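Tripeptidase (Staphylococcus aureus subsp. aureus, PDB 3RZA) probably hydrolyses tripeptides as a zinc-dependent metallopeptidase of the M20/M25/M40 family. Local coordinates at residues N76-M81 against K170-E175; P91-T96 against K389-Q394. All blocks are in the same frame, centred on the assembly; numbering follows the deposited sequence.

Contact 1 of 2, residues N76-M81 against K170-E175; sequences NLVCTM and KELNSE
Leu172 makes a small, buried van der Waals contact with Asn76 and Val78, where the loop following helix 167-171 meets the start of strand 77-81 in the large mixed sheet. One methyl group of Leu172 makes the closest approaches. With CG anti to the backbone N (chi1 -159°), the side chain sends CD1 toward the strand. There CD1 sits 3.5 Å from Asn76 ND2 and 3.6 Å from Asn76 CB, above the plane of the amide and on the side away from OD1. Val78, the next residue of the strand to point the same way, adds a looser apolar touch, its CG2 lying 4.4 Å from Leu172 CD1. The Asn76 amide is committed elsewhere: ND2 donates to Asp64 OD2 and to Gly168 O in the helix just before Leu172, while OD1 accepts from Val160 N. Further along the loop, Asn173 OD1 accepts from Glu175 N at 3.2 Å, forming an Asx turn into the 3-10 segment. Because three hydrogen bonds fix the amide's rotation and satisfy both its polar atoms, a leucine methyl can lie against this buried group without depriving it of a polar partner.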
# COMPACT_ATOMS: atom_id res chain seq x y z
N ASN A 76 32.42 10.49 12.72
CA ASN A 76 32.50 9.96 14.09
C ASN A 76 33.67 10.64 14.80
O ASN A 76 34.60 11.08 14.15
CB ASN A 76 32.72 8.45 14.11
CG ASN A 76 31.69 7.68 13.32
OD1 ASN A 76 30.51 7.71 13.62
ND2 ASN A 76 32.16 6.93 12.33
N LEU A 77 33.59 10.71 16.13
CA LEU A 77 34.68 11.25 16.98
C LEU A 77 35.24 10.11 17.81
O LEU A 77 34.47 9.35 18.39
CB LEU A 77 34.14 12.33 17.92
CG LEU A 77 33.47 13.54 17.29
CD1 LEU A 77 32.76 14.39 18.33
CD2 LEU A 77 34.49 14.37 16.52
N VAL A 78 36.57 9.95 17.82
CA VAL A 78 37.27 9.04 18.72
C VAL A 78 38.17 9.91 19.62
O VAL A 78 39.12 10.51 19.14
CB VAL A 78 38.12 8.00 17.92
CG1 VAL A 78 38.88 7.06 18.88
CG2 VAL A 78 37.22 7.19 16.96
N CYS A 79 37.83 9.97 20.91
CA CYS A 79 38.47 10.89 21.88
C CYS A 79 39.21 10.06 22.90
O CYS A 79 38.60 9.25 23.58
CB CYS A 79 37.43 11.77 22.57
SG CYS A 79 36.10 12.32 21.50
N THR A 80 40.52 10.27 23.00
CA THR A 80 41.39 9.41 23.79
C THR A 80 41.95 10.18 24.98
O THR A 80 42.40 11.33 24.85
CB THR A 80 42.55 8.85 22.94
OG1 THR A 80 42.02 8.08 21.85
CG2 THR A 80 43.48 7.97 23.78
N MSE A 81 41.93 9.50 26.12
CA MSE A 81 42.40 10.01 27.39
C MSE A 81 43.55 9.09 27.76
O MSE A 81 43.32 7.92 27.94
CB MSE A 81 41.24 9.90 28.40
CG MSE A 81 41.64 9.93 29.81
SE MSE A 81 40.17 10.26 31.02
CE MSE A 81 40.62 12.13 31.36
N LYS A 170 29.54 1.41 11.16
CA LYS A 170 29.97 0.69 9.93
C LYS A 170 31.01 1.42 9.10
O LYS A 170 31.75 0.79 8.35
CB LYS A 170 28.76 0.38 9.03
CG LYS A 170 27.90 -0.75 9.54
CD LYS A 170 26.58 -0.86 8.79
CE LYS A 170 25.77 -2.04 9.33
NZ LYS A 170 24.37 -1.99 8.88
N GLU A 171 31.01 2.75 9.18
CA GLU A 171 32.02 3.60 8.51
C GLU A 171 33.21 3.95 9.40
O GLU A 171 34.15 4.60 8.94
CB GLU A 171 31.35 4.89 8.01
CG GLU A 171 30.30 4.66 6.92
CD GLU A 171 30.91 4.25 5.58
OE1 GLU A 171 31.76 5.01 5.07
OE2 GLU A 171 30.53 3.19 5.04
N LEU A 172 33.18 3.51 10.66
CA LEU A 172 34.23 3.79 11.63
C LEU A 172 35.61 3.27 11.16
O LEU A 172 35.75 2.11 10.74
CB LEU A 172 33.87 3.18 12.99
CG LEU A 172 34.49 3.69 14.28
CD1 LEU A 172 34.22 5.18 14.49
CD2 LEU A 172 33.90 2.88 15.41
N ASN A 173 36.61 4.16 11.16
CA ASN A 173 37.99 3.76 10.97
C ASN A 173 38.46 3.01 12.23
O ASN A 173 38.79 3.62 13.23
CB ASN A 173 38.86 4.98 10.69
CG ASN A 173 40.29 4.62 10.34
OD1 ASN A 173 40.70 3.44 10.32
ND2 ASN A 173 41.07 5.64 10.02
N SER A 174 38.54 1.68 12.13
CA SER A 174 38.92 0.84 13.27
C SER A 174 40.37 0.99 13.72
O SER A 174 40.70 0.59 14.82
CB SER A 174 38.63 -0.64 12.96
OG SER A 174 39.53 -1.16 11.99
N GLU A 175 41.23 1.55 12.87
CA GLU A 175 42.61 1.83 13.26
C GLU A 175 42.77 3.01 14.24
O GLU A 175 43.81 3.14 14.87
CB GLU A 175 43.49 2.00 12.02
CG GLU A 175 43.71 0.65 11.33
CD GLU A 175 44.26 0.77 9.95
OE1 GLU A 175 45.37 1.35 9.79
OE2 GLU A 175 43.60 0.26 9.01

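Contact 2 of 2, residues P91-T96 against K389-Q394; sequences PKLYLT and KIVARQ
Val391, on the last turn of helix 374-393, faces Pro91 and Leu93 with both of its methyl groups. Its CB points toward the 91-96 segment but itself lies too far for a close touch, so the two branches divide the work. CG1, anti to the backbone N (chi1 172°), reaches Pro91, two residues before the strand begins: it lies 3.4 Å from Pro91 O and 4.1 Å from Pro91 CB, meeting both the carbonyl and the pyrrolidine ring. CG2, beside the backbone N, meets Leu93 at a longer 4.3 Å, measured to CD2. The parts of the fold joined here are the C-terminal helix and the entry to strand 93-98, which runs parallel to its neighbours 154-159 and 181-184 in the alpha/beta sheet of the metallopeptidase. Pro91 and Leu93 also touch Phe181 and Tyr183, respectively, of strand 181-184, while Ile390 on the helix packs against helix 318-329. Elsewhere on the proline ring, Pro91 CD approaches Val391 O at 3.8 Å and Gln394 CB at 4.0 Å. Beyond CB the glutamine turns away: a bend at chi2 (-54°) folds its amide back over the helix end, where NE2 donates to Ile390 O at 2.9 Å with an N-H...O angle of 157°. Ile390 O also accepts the backbone bond of Arg393 N, so two donors share it.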
# COMPACT_ATOMS: atom_id res chain seq x y z
N PRO A 91 44.12 -2.52 31.88
CA PRO A 91 43.43 -2.65 30.62
C PRO A 91 42.98 -1.33 29.98
O PRO A 91 42.72 -0.34 30.70
CB PRO A 91 42.21 -3.49 30.98
CG PRO A 91 42.65 -4.31 32.08
CD PRO A 91 43.52 -3.41 32.89
N LYS A 92 42.92 -1.33 28.65
CA LYS A 92 42.54 -0.16 27.88
C LYS A 92 41.07 -0.31 27.58
O LYS A 92 40.65 -1.34 27.04
CB LYS A 92 43.34 -0.08 26.59
CG LYS A 92 44.87 0.05 26.80
CD LYS A 92 45.58 -0.04 25.46
CE LYS A 92 47.04 0.35 25.55
NZ LYS A 92 47.68 0.26 24.20
N LEU A 93 40.30 0.72 27.93
CA LEU A 93 38.84 0.72 27.88
C LEU A 93 38.38 1.60 26.76
O LEU A 93 39.05 2.59 26.43
CB LEU A 93 38.29 1.29 29.20
CG LEU A 93 36.78 1.36 29.40
CD1 LEU A 93 36.11 -0.01 29.21
CD2 LEU A 93 36.53 1.90 30.78
N TYR A 94 37.22 1.28 26.18
CA TYR A 94 36.48 2.24 25.39
C TYR A 94 35.04 2.32 25.85
O TYR A 94 34.51 1.38 26.42
CB TYR A 94 36.56 1.97 23.86
CG TYR A 94 35.45 1.11 23.32
CD1 TYR A 94 35.50 -0.27 23.44
CD2 TYR A 94 34.32 1.69 22.71
CE1 TYR A 94 34.48 -1.07 22.99
CE2 TYR A 94 33.28 0.89 22.26
CZ TYR A 94 33.37 -0.50 22.40
OH TYR A 94 32.34 -1.30 21.93
N LEU A 95 34.42 3.48 25.61
CA LEU A 95 33.01 3.71 25.87
C LEU A 95 32.44 4.34 24.62
O LEU A 95 33.12 5.16 24.01
CB LEU A 95 32.85 4.66 27.05
CG LEU A 95 33.44 4.22 28.39
CD1 LEU A 95 33.48 5.43 29.35
CD2 LEU A 95 32.64 3.05 28.98
N THR A 96 31.21 3.97 24.24
CA THR A 96 30.56 4.53 23.05
C THR A 96 29.10 4.92 23.29
O THR A 96 28.37 4.23 24.00
CB THR A 96 30.67 3.61 21.80
OG1 THR A 96 30.16 4.29 20.65
CG2 THR A 96 29.91 2.32 21.96
N LYS A 389 37.10 3.14 37.55
CA LYS A 389 37.86 2.86 38.80
C LYS A 389 38.22 1.38 38.94
O LYS A 389 39.33 1.07 39.38
CB LYS A 389 37.08 3.33 40.06
CG LYS A 389 37.03 4.85 40.28
CD LYS A 389 36.18 5.21 41.51
CE LYS A 389 36.56 6.55 42.09
NZ LYS A 389 35.70 6.99 43.24
N ILE A 390 37.27 0.49 38.61
CA ILE A 390 37.49 -0.96 38.73
C ILE A 390 38.56 -1.44 37.72
O ILE A 390 39.45 -2.20 38.08
CB ILE A 390 36.17 -1.77 38.55
CG1 ILE A 390 35.22 -1.54 39.75
CG2 ILE A 390 36.46 -3.28 38.41
CD1 ILE A 390 33.72 -1.82 39.44
N VAL A 391 38.45 -0.96 36.48
CA VAL A 391 39.48 -1.19 35.44
C VAL A 391 40.87 -0.68 35.90
O VAL A 391 41.88 -1.37 35.69
CB VAL A 391 39.07 -0.54 34.06
CG1 VAL A 391 40.21 -0.61 33.04
CG2 VAL A 391 37.81 -1.21 33.49
N ALA A 392 40.89 0.48 36.57
CA ALA A 392 42.15 1.08 37.06
C ALA A 392 42.85 0.26 38.17
O ALA A 392 44.06 0.37 38.32
CB ALA A 392 41.91 2.53 37.54
N ARG A 393 42.10 -0.57 38.93
CA ARG A 393 42.68 -1.48 39.95
C ARG A 393 43.29 -2.77 39.40
O ARG A 393 44.10 -3.38 40.09
CB ARG A 393 41.64 -1.85 41.01
CG ARG A 393 41.15 -0.68 41.86
CD ARG A 393 39.75 -0.94 42.44
NE ARG A 393 39.13 0.30 42.93
CZ ARG A 393 37.83 0.45 43.26
NH1 ARG A 393 36.95 -0.57 43.17
NH2 ARG A 393 37.40 1.64 43.70
N GLN A 394 42.91 -3.20 38.19
CA GLN A 394 43.26 -4.56 37.70
C GLN A 394 44.76 -4.77 37.45
O GLN A 394 45.29 -4.36 36.41
CB GLN A 394 42.48 -4.91 36.41
CG GLN A 394 40.94 -4.85 36.47
CD GLN A 394 40.33 -5.66 37.60
OE1 GLN A 394 40.66 -6.82 37.78
NE2 GLN A 394 39.44 -5.05 38.35

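Contacts 1 and 2 both reach the large mixed sheet, through strands 77-81 and 93-98, which follow each other in the chain but lie on the two sides of strand 154-159, antiparallel and parallel to it respectively. Their centres are 18 Å apart and their nearest atoms about 7 Å, without touching. The segments alternate in sequence, 76-81, 91-96, 170-175 and 389-394, so the two contacts cross along the chain. Contact 1 lies toward the metal-bearing end of the sheet, with the Asn76 side chain about 13 Å from the zinc ion. Contact 2 joins the last modelled residues of the chain to the beginning of strand 93-98, whose far end supplies the zinc ligand His98.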